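Local coordinates for chitinase (Chromobacterium violaceum, PDB 4TXG), which probably hydrolyses the glycosidic bonds of chitin as a family 18 glycoside hydrolase and is expected to bind the polymer as well, at residues Glu580-Asp593 with Thr626-Gln638. Sequence-based numbering, arbitrary orientation.
Sequences EDEQSIAQKAAWID and TTLTSLLYNTFSQ
The F636 ring meets helix 582-593 with its edge. A589 O and D593 OD2 both lie near the ring plane. A589 O is 3.7 Å from F636 CE1, and D593 OD2 is 3.8 Å from F636 CD1. The D593 and F636 side chains run antiparallel past each other, and the carboxylate plane is turned 72° from the ring. Both its oxygens have stronger partners, in salt bridges to R153 and R154. I592 CG2 reaches F636 CZ obliquely at 3.7 Å, and A589 CB touches the same corner. CG of F636 stands anti to its own carbonyl carbon (chi1 -64°), a setting that carries the ring toward the neighbouring helix.

Further along, I585 enters between three leucines. Its CG2 branch, anti to the backbone N, lies 3.7 Å from both L631 CD2 and L632 CD2. Its CG1 branch faces L628 CD2. L631 lies alongside I585 but points the other way; L628 and L632 come in roughly perpendicular to it.

The two helices run roughly parallel, with axes 10.0 Å apart and crossing at -29°. They belong to the outer helical layer of the TIM barrel characteristic of family 18. Strand 599-603 of the barrel lies beneath them: I592, L632 and F636 all touch V600.

At the N-terminal ends, T627 CG2 packs on the E582 carboxylate, 3.4 Å from E582 CD. That carboxylate has its main polar partner in Y609. T627 OG1 is bonded instead to Y609 O and D610. L631 CD2 sits against E582 O. D581 and S584 form a capping box: D581 OD1 accepts from Q583 N, and D581 N donates to S584 OG. R557 and K526 hold D581 OD2 in salt bridges. L628 CD1 packs 3.8 Å from E580 O, a buried carbonyl with no polar partner in the model. The E580 carboxylate turns to K588 NZ in a 2.7 Å salt bridge through OE2.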
ATOM      1  N   GLU A 580       8.000   5.864  15.561  1.00  9.22           N
ATOM      2  CA  GLU A 580       7.697   6.865  14.548  1.00  6.94           C
ATOM      3  C   GLU A 580       7.187   8.064  15.325  1.00  8.41           C
ATOM      4  O   GLU A 580       6.237   7.937  16.101  1.00 11.19           O
ATOM      5  CB  GLU A 580       6.650   6.343  13.552  1.00  8.81           C
ATOM      6  CG  GLU A 580       6.356   7.266  12.370  1.00 11.33           C
ATOM      7  CD  GLU A 580       7.376   7.130  11.245  1.00 14.93           C
ATOM      8  OE1 GLU A 580       8.581   7.353  11.482  1.00 18.46           O
ATOM      9  OE2 GLU A 580       6.977   6.788  10.117  1.00 17.21           O
ATOM     10  N   ASP A 581       7.818   9.223  15.176  1.00  7.98           N
ATOM     11  CA  ASP A 581       7.346  10.375  15.951  1.00  8.06           C
ATOM     12  C   ASP A 581       7.500  11.671  15.168  1.00 10.40           C
ATOM     13  O   ASP A 581       7.628  11.641  13.943  1.00 10.75           O
ATOM     14  CB  ASP A 581       8.031  10.447  17.336  1.00 12.80           C
ATOM     15  CG  ASP A 581       9.547  10.644  17.280  1.00 17.54           C
ATOM     16  OD1 ASP A 581      10.095  11.159  16.279  1.00 14.71           O
ATOM     17  OD2 ASP A 581      10.204  10.299  18.298  1.00 16.55           O
ATOM     18  N   GLU A 582       7.458  12.810  15.853  1.00 10.44           N
ATOM     19  CA  GLU A 582       7.340  14.070  15.124  1.00 10.03           C
ATOM     20  C   GLU A 582       8.548  14.351  14.237  1.00 12.26           C
ATOM     21  O   GLU A 582       8.421  14.984  13.186  1.00 10.35           O
ATOM     22  CB  GLU A 582       7.114  15.226  16.095  1.00 11.37           C
ATOM     23  CG  GLU A 582       5.766  15.125  16.798  1.00 14.50           C
ATOM     24  CD  GLU A 582       5.764  15.742  18.186  1.00 26.23           C
ATOM     25  OE1 GLU A 582       5.966  14.998  19.182  1.00 29.98           O
ATOM     26  OE2 GLU A 582       5.540  16.967  18.282  1.00 27.73           O
ATOM     27  N   GLN A 583       9.720  13.873  14.640  1.00 10.80           N
ATOM     28  CA  GLN A 583      10.913  14.159  13.847  1.00  8.82           C
ATOM     29  C   GLN A 583      10.878  13.393  12.526  1.00  9.93           C
ATOM     30  O   GLN A 583      11.183  13.957  11.468  1.00  9.20           O
ATOM     31  CB  GLN A 583      12.195  13.827  14.623  1.00 11.56           C
ATOM     32  CG  GLN A 583      13.467  14.313  13.905  1.00 10.75           C
ATOM     33  CD  GLN A 583      14.721  14.132  14.745  1.00 11.99           C
ATOM     34  OE1 GLN A 583      14.663  13.583  15.845  1.00 12.49           O
ATOM     35  NE2 GLN A 583      15.860  14.599  14.231  1.00 14.82           N
ATOM     36  N   SER A 584      10.492  12.117  12.575  1.00  7.38           N
ATOM     37  CA  SER A 584      10.489  11.310  11.360  1.00 11.73           C
ATOM     38  C   SER A 584       9.294  11.646  10.472  1.00  8.22           C
ATOM     39  O   SER A 584       9.413  11.643   9.245  1.00  8.96           O
ATOM     40  CB  SER A 584      10.506   9.810  11.686  1.00 10.86           C
ATOM     41  OG  SER A 584       9.461   9.424  12.564  1.00  9.00           O
ATOM     42  N   ILE A 585       8.152  11.949  11.087  1.00  8.01           N
ATOM     43  CA  ILE A 585       6.991  12.386  10.325  1.00  9.36           C
ATOM     44  C   ILE A 585       7.307  13.697   9.588  1.00  7.38           C
ATOM     45  O   ILE A 585       6.936  13.851   8.427  1.00  8.61           O
ATOM     46  CB  ILE A 585       5.732  12.555  11.232  1.00  8.53           C
ATOM     47  CG1 ILE A 585       5.254  11.186  11.736  1.00  8.97           C
ATOM     48  CG2 ILE A 585       4.601  13.253  10.474  1.00  8.49           C
ATOM     49  CD1 ILE A 585       4.913  10.193  10.627  1.00 11.21           C
ATOM     50  N   ALA A 586       8.023  14.620  10.234  1.00  7.87           N
ATOM     51  CA  ALA A 586       8.348  15.884   9.568  1.00 10.23           C
ATOM     52  C   ALA A 586       9.279  15.649   8.387  1.00 11.05           C
ATOM     53  O   ALA A 586       9.134  16.270   7.327  1.00  9.19           O
ATOM     54  CB  ALA A 586       8.971  16.870  10.544  1.00 10.25           C
ATOM     55  N   GLN A 587      10.242  14.752   8.575  1.00  8.55           N
ATOM     56  CA  GLN A 587      11.184  14.417   7.514  1.00  8.56           C
ATOM     57  C   GLN A 587      10.461  13.724   6.339  1.00  9.13           C
ATOM     58  O   GLN A 587      10.690  14.057   5.180  1.00  8.38           O
ATOM     59  CB  GLN A 587      12.325  13.540   8.075  1.00 10.97           C
ATOM     60  CG  GLN A 587      13.410  13.205   7.051  1.00 12.80           C
ATOM     61  CD  GLN A 587      14.736  12.745   7.657  1.00 11.46           C
ATOM     62  OE1 GLN A 587      14.874  12.594   8.874  1.00 10.02           O
ATOM     63  NE2 GLN A 587      15.726  12.514   6.789  1.00  8.31           N
ATOM     64  N   LYS A 588       9.554  12.796   6.632  1.00  6.79           N
ATOM     65  CA  LYS A 588       8.797  12.124   5.575  1.00  7.14           C
ATOM     66  C   LYS A 588       7.827  13.081   4.891  1.00  7.96           C
ATOM     67  O   LYS A 588       7.622  13.011   3.676  1.00  7.11           O
ATOM     68  CB  LYS A 588       8.042  10.922   6.135  1.00  5.84           C
ATOM     69  CG  LYS A 588       8.986   9.776   6.501  1.00  9.77           C
ATOM     70  CD  LYS A 588       8.231   8.584   7.074  1.00  9.71           C
ATOM     71  CE  LYS A 588       9.200   7.473   7.478  1.00 11.84           C
ATOM     72  NZ  LYS A 588       8.473   6.246   7.953  1.00  9.39           N
ATOM     73  N   ALA A 589       7.246  13.986   5.675  1.00  6.99           N
ATOM     74  CA  ALA A 589       6.316  14.967   5.134  1.00  8.21           C
ATOM     75  C   ALA A 589       7.020  15.907   4.159  1.00  9.00           C
ATOM     76  O   ALA A 589       6.445  16.292   3.142  1.00  8.11           O
ATOM     77  CB  ALA A 589       5.658  15.762   6.260  1.00  9.79           C
ATOM     78  N   ALA A 590       8.261  16.277   4.463  1.00  7.06           N
ATOM     79  CA  ALA A 590       9.019  17.125   3.548  1.00  8.95           C
ATOM     80  C   ALA A 590       9.238  16.399   2.227  1.00  7.11           C
ATOM     81  O   ALA A 590       9.122  16.992   1.151  1.00  7.50           O
ATOM     82  CB  ALA A 590      10.359  17.536   4.163  1.00  8.92           C
ATOM     83  N   TRP A 591       9.541  15.108   2.331  1.00  6.77           N
ATOM     84  CA  TRP A 591       9.786  14.253   1.173  1.00  6.56           C
ATOM     85  C   TRP A 591       8.522  14.098   0.313  1.00  6.36           C
ATOM     86  O   TRP A 591       8.594  14.099  -0.915  1.00  6.81           O
ATOM     87  CB  TRP A 591      10.315  12.897   1.659  1.00  6.32           C
ATOM     88  CG  TRP A 591      10.513  11.847   0.593  1.00  8.34           C
ATOM     89  CD1 TRP A 591      11.650  11.585  -0.107  1.00  9.22           C
ATOM     90  CD2 TRP A 591       9.528  10.914   0.134  1.00  6.31           C
ATOM     91  NE1 TRP A 591      11.435  10.534  -0.982  1.00  7.32           N
ATOM     92  CE2 TRP A 591      10.138  10.113  -0.855  1.00  6.12           C
ATOM     93  CE3 TRP A 591       8.192  10.674   0.473  1.00  6.50           C
ATOM     94  CZ2 TRP A 591       9.452   9.095  -1.515  1.00  7.71           C
ATOM     95  CZ3 TRP A 591       7.512   9.661  -0.183  1.00  8.43           C
ATOM     96  CH2 TRP A 591       8.143   8.889  -1.169  1.00  8.37           C
ATOM     97  N   ILE A 592       7.372  13.970   0.971  1.00  6.70           N
ATOM     98  CA  ILE A 592       6.074  13.913   0.294  1.00  6.10           C
ATOM     99  C   ILE A 592       5.840  15.180  -0.517  1.00  6.73           C
ATOM    100  O   ILE A 592       5.471  15.126  -1.700  1.00  8.37           O
ATOM    101  CB  ILE A 592       4.901  13.738   1.317  1.00  6.00           C
ATOM    102  CG1 ILE A 592       4.925  12.340   1.944  1.00 11.03           C
ATOM    103  CG2 ILE A 592       3.553  14.019   0.660  1.00  6.43           C
ATOM    104  CD1 ILE A 592       4.514  11.219   0.991  1.00 13.43           C
ATOM    105  N   ASP A 593       6.048  16.331   0.118  1.00  6.74           N
ATOM    106  CA  ASP A 593       5.762  17.590  -0.550  1.00  9.03           C
ATOM    107  C   ASP A 593       6.732  17.844  -1.693  1.00 11.34           C
ATOM    108  O   ASP A 593       6.328  18.282  -2.759  1.00 11.14           O
ATOM    109  CB  ASP A 593       5.808  18.759   0.435  1.00 10.98           C
ATOM    110  CG  ASP A 593       4.415  19.293   0.791  1.00 13.63           C
ATOM    111  OD1 ASP A 593       3.434  19.016   0.057  1.00 11.06           O
ATOM    112  OD2 ASP A 593       4.306  20.001   1.818  1.00 14.10           O
ATOM    113  N   THR A 626      -3.727  13.170  18.814  1.00 11.04           N
ATOM    114  CA  THR A 626      -3.641  13.489  17.391  1.00 11.95           C
ATOM    115  C   THR A 626      -2.372  14.237  16.984  1.00  9.98           C
ATOM    116  O   THR A 626      -2.375  14.940  15.979  1.00 10.67           O
ATOM    117  CB  THR A 626      -4.848  14.348  16.938  1.00 13.25           C
ATOM    118  OG1 THR A 626      -4.845  15.593  17.650  1.00 14.27           O
ATOM    119  CG2 THR A 626      -6.168  13.616  17.186  1.00 16.81           C
ATOM    120  N   THR A 627      -1.290  14.089  17.742  1.00 10.04           N
ATOM    121  CA  THR A 627      -0.064  14.846  17.446  1.00  9.15           C
ATOM    122  C   THR A 627       0.484  14.608  16.031  1.00  9.18           C
ATOM    123  O   THR A 627       0.775  15.562  15.301  1.00  9.45           O
ATOM    124  CB  THR A 627       1.035  14.530  18.473  1.00 13.14           C
ATOM    125  OG1 THR A 627       0.638  15.054  19.743  1.00 14.85           O
ATOM    126  CG2 THR A 627       2.365  15.173  18.069  1.00 12.20           C
ATOM    127  N   LEU A 628       0.617  13.351  15.627  1.00  8.43           N
ATOM    128  CA  LEU A 628       1.224  13.072  14.326  1.00  8.54           C
ATOM    129  C   LEU A 628       0.306  13.459  13.156  1.00 10.57           C
ATOM    130  O   LEU A 628       0.753  14.040  12.165  1.00  9.16           O
ATOM    131  CB  LEU A 628       1.620  11.597  14.223  1.00  9.38           C
ATOM    132  CG  LEU A 628       2.615  11.121  15.283  1.00 12.00           C
ATOM    133  CD1 LEU A 628       3.016   9.673  15.017  1.00 10.82           C
ATOM    134  CD2 LEU A 628       3.853  12.022  15.350  1.00 13.82           C
ATOM    135  N   THR A 629      -0.978  13.157  13.275  1.00  7.81           N
ATOM    136  CA  THR A 629      -1.927  13.556  12.245  1.00  7.56           C
ATOM    137  C   THR A 629      -2.028  15.081  12.171  1.00  9.92           C
ATOM    138  O   THR A 629      -2.162  15.646  11.087  1.00 10.61           O
ATOM    139  CB  THR A 629      -3.300  12.926  12.502  1.00 11.35           C
ATOM    140  OG1 THR A 629      -3.178  11.503  12.367  1.00 10.14           O
ATOM    141  CG2 THR A 629      -4.326  13.428  11.501  1.00 11.63           C
ATOM    142  N   SER A 630      -1.935  15.749  13.320  1.00 10.37           N
ATOM    143  CA  SER A 630      -1.982  17.207  13.339  1.00 10.44           C
ATOM    144  C   SER A 630      -0.762  17.807  12.646  1.00 12.99           C
ATOM    145  O   SER A 630      -0.858  18.829  11.956  1.00 10.26           O
ATOM    146  CB  SER A 630      -2.080  17.735  14.774  1.00 12.92           C
ATOM    147  OG  SER A 630      -3.336  17.401  15.345  1.00 14.85           O
ATOM    148  N   LEU A 631       0.389  17.172  12.840  1.00 10.81           N
ATOM    149  CA  LEU A 631       1.608  17.618  12.175  1.00 11.07           C
ATOM    150  C   LEU A 631       1.477  17.445  10.669  1.00  8.92           C
ATOM    151  O   LEU A 631       1.826  18.348   9.908  1.00 10.48           O
ATOM    152  CB  LEU A 631       2.827  16.851  12.692  1.00 13.23           C
ATOM    153  CG  LEU A 631       4.166  17.120  11.994  1.00 13.04           C
ATOM    154  CD1 LEU A 631       4.558  18.587  12.072  1.00 14.85           C
ATOM    155  CD2 LEU A 631       5.257  16.234  12.613  1.00 14.76           C
ATOM    156  N   LEU A 632       0.973  16.291  10.238  1.00  7.63           N
ATOM    157  CA  LEU A 632       0.747  16.063   8.810  1.00  9.15           C
ATOM    158  C   LEU A 632      -0.223  17.106   8.232  1.00  9.32           C
ATOM    159  O   LEU A 632       0.042  17.721   7.192  1.00  8.66           O
ATOM    160  CB  LEU A 632       0.202  14.652   8.567  1.00  9.33           C
ATOM    161  CG  LEU A 632       1.176  13.494   8.747  1.00  9.94           C
ATOM    162  CD1 LEU A 632       0.426  12.168   8.709  1.00 11.71           C
ATOM    163  CD2 LEU A 632       2.261  13.537   7.682  1.00 12.57           C
ATOM    164  N   TYR A 633      -1.351  17.293   8.906  1.00  7.91           N
ATOM    165  CA  TYR A 633      -2.357  18.231   8.430  1.00  8.62           C
ATOM    166  C   TYR A 633      -1.852  19.674   8.401  1.00  9.35           C
ATOM    167  O   TYR A 633      -2.101  20.410   7.441  1.00 10.57           O
ATOM    168  CB  TYR A 633      -3.629  18.153   9.283  1.00  8.58           C
ATOM    169  CG  TYR A 633      -4.637  19.173   8.833  1.00 11.25           C
ATOM    170  CD1 TYR A 633      -5.299  19.023   7.621  1.00  9.54           C
ATOM    171  CD2 TYR A 633      -4.884  20.316   9.583  1.00 11.38           C
ATOM    172  CE1 TYR A 633      -6.194  19.971   7.177  1.00 12.57           C
ATOM    173  CE2 TYR A 633      -5.777  21.273   9.148  1.00 12.24           C
ATOM    174  CZ  TYR A 633      -6.433  21.094   7.947  1.00 10.26           C
ATOM    175  OH  TYR A 633      -7.325  22.045   7.506  1.00 11.03           O
ATOM    176  N   ASN A 634      -1.160  20.092   9.456  1.00  9.62           N
ATOM    177  CA  ASN A 634      -0.654  21.463   9.511  1.00 10.89           C
ATOM    178  C   ASN A 634       0.386  21.716   8.422  1.00 10.92           C
ATOM    179  O   ASN A 634       0.483  22.813   7.881  1.00 14.71           O
ATOM    180  CB  ASN A 634      -0.061  21.762  10.890  1.00 13.23           C
ATOM    181  CG  ASN A 634      -1.132  21.922  11.960  1.00 21.32           C
ATOM    182  OD1 ASN A 634      -2.249  22.367  11.674  1.00 20.55           O
ATOM    183  ND2 ASN A 634      -0.799  21.559  13.196  1.00 25.64           N
ATOM    184  N   THR A 635       1.154  20.685   8.102  1.00  9.53           N
ATOM    185  CA  THR A 635       2.144  20.774   7.041  1.00 11.22           C
ATOM    186  C   THR A 635       1.477  20.844   5.666  1.00 10.87           C
ATOM    187  O   THR A 635       1.848  21.666   4.831  1.00 11.69           O
ATOM    188  CB  THR A 635       3.100  19.578   7.091  1.00 12.59           C
ATOM    189  OG1 THR A 635       3.728  19.531   8.381  1.00 12.08           O
ATOM    190  CG2 THR A 635       4.164  19.684   6.005  1.00 12.92           C
ATOM    191  N   PHE A 636       0.473  19.999   5.441  1.00  9.51           N
ATOM    192  CA  PHE A 636      -0.111  19.859   4.104  1.00  8.19           C
ATOM    193  C   PHE A 636      -1.277  20.815   3.787  1.00  9.38           C
ATOM    194  O   PHE A 636      -1.754  20.838   2.649  1.00 10.07           O
ATOM    195  CB  PHE A 636      -0.582  18.411   3.903  1.00  8.04           C
ATOM    196  CG  PHE A 636       0.532  17.391   3.922  1.00  7.76           C
ATOM    197  CD1 PHE A 636       1.828  17.741   3.554  1.00  8.80           C
ATOM    198  CD2 PHE A 636       0.266  16.068   4.277  1.00  9.57           C
ATOM    199  CE1 PHE A 636       2.849  16.799   3.555  1.00  8.99           C
ATOM    200  CE2 PHE A 636       1.276  15.117   4.288  1.00  8.31           C
ATOM    201  CZ  PHE A 636       2.580  15.482   3.922  1.00  7.60           C
ATOM    202  N   SER A 637      -1.741  21.597   4.765  1.00  9.71           N
ATOM    203  CA  SER A 637      -2.841  22.544   4.533  1.00 10.14           C
ATOM    204  C   SER A 637      -2.359  24.001   4.494  1.00 10.73           C
ATOM    205  O   SER A 637      -3.160  24.948   4.378  1.00 17.12           O
ATOM    206  CB  SER A 637      -3.922  22.390   5.607  1.00 11.55           C
ATOM    207  OG  SER A 637      -3.408  22.733   6.886  1.00 12.49           O
ATOM    208  N   GLN A 638      -1.044  24.167   4.599  1.00 14.77           N
ATOM    209  CA  GLN A 638      -0.393  25.471   4.496  1.00 17.82           C
ATOM    210  C   GLN A 638       0.656  25.398   3.384  1.00 13.57           C
ATOM    211  O   GLN A 638       1.023  24.308   2.974  1.00 12.07           O
ATOM    212  CB  GLN A 638       0.243  25.859   5.837  1.00 23.66           C
ATOM    213  CG  GLN A 638      -0.767  26.038   6.975  1.00 28.54           C
ATOM    214  CD  GLN A 638      -1.755  27.181   6.727  1.00 38.31           C
ATOM    215  OE1 GLN A 638      -1.465  28.127   5.994  1.00 38.24           O
ATOM    216  NE2 GLN A 638      -2.931  27.088   7.342  1.00 41.60           N
TER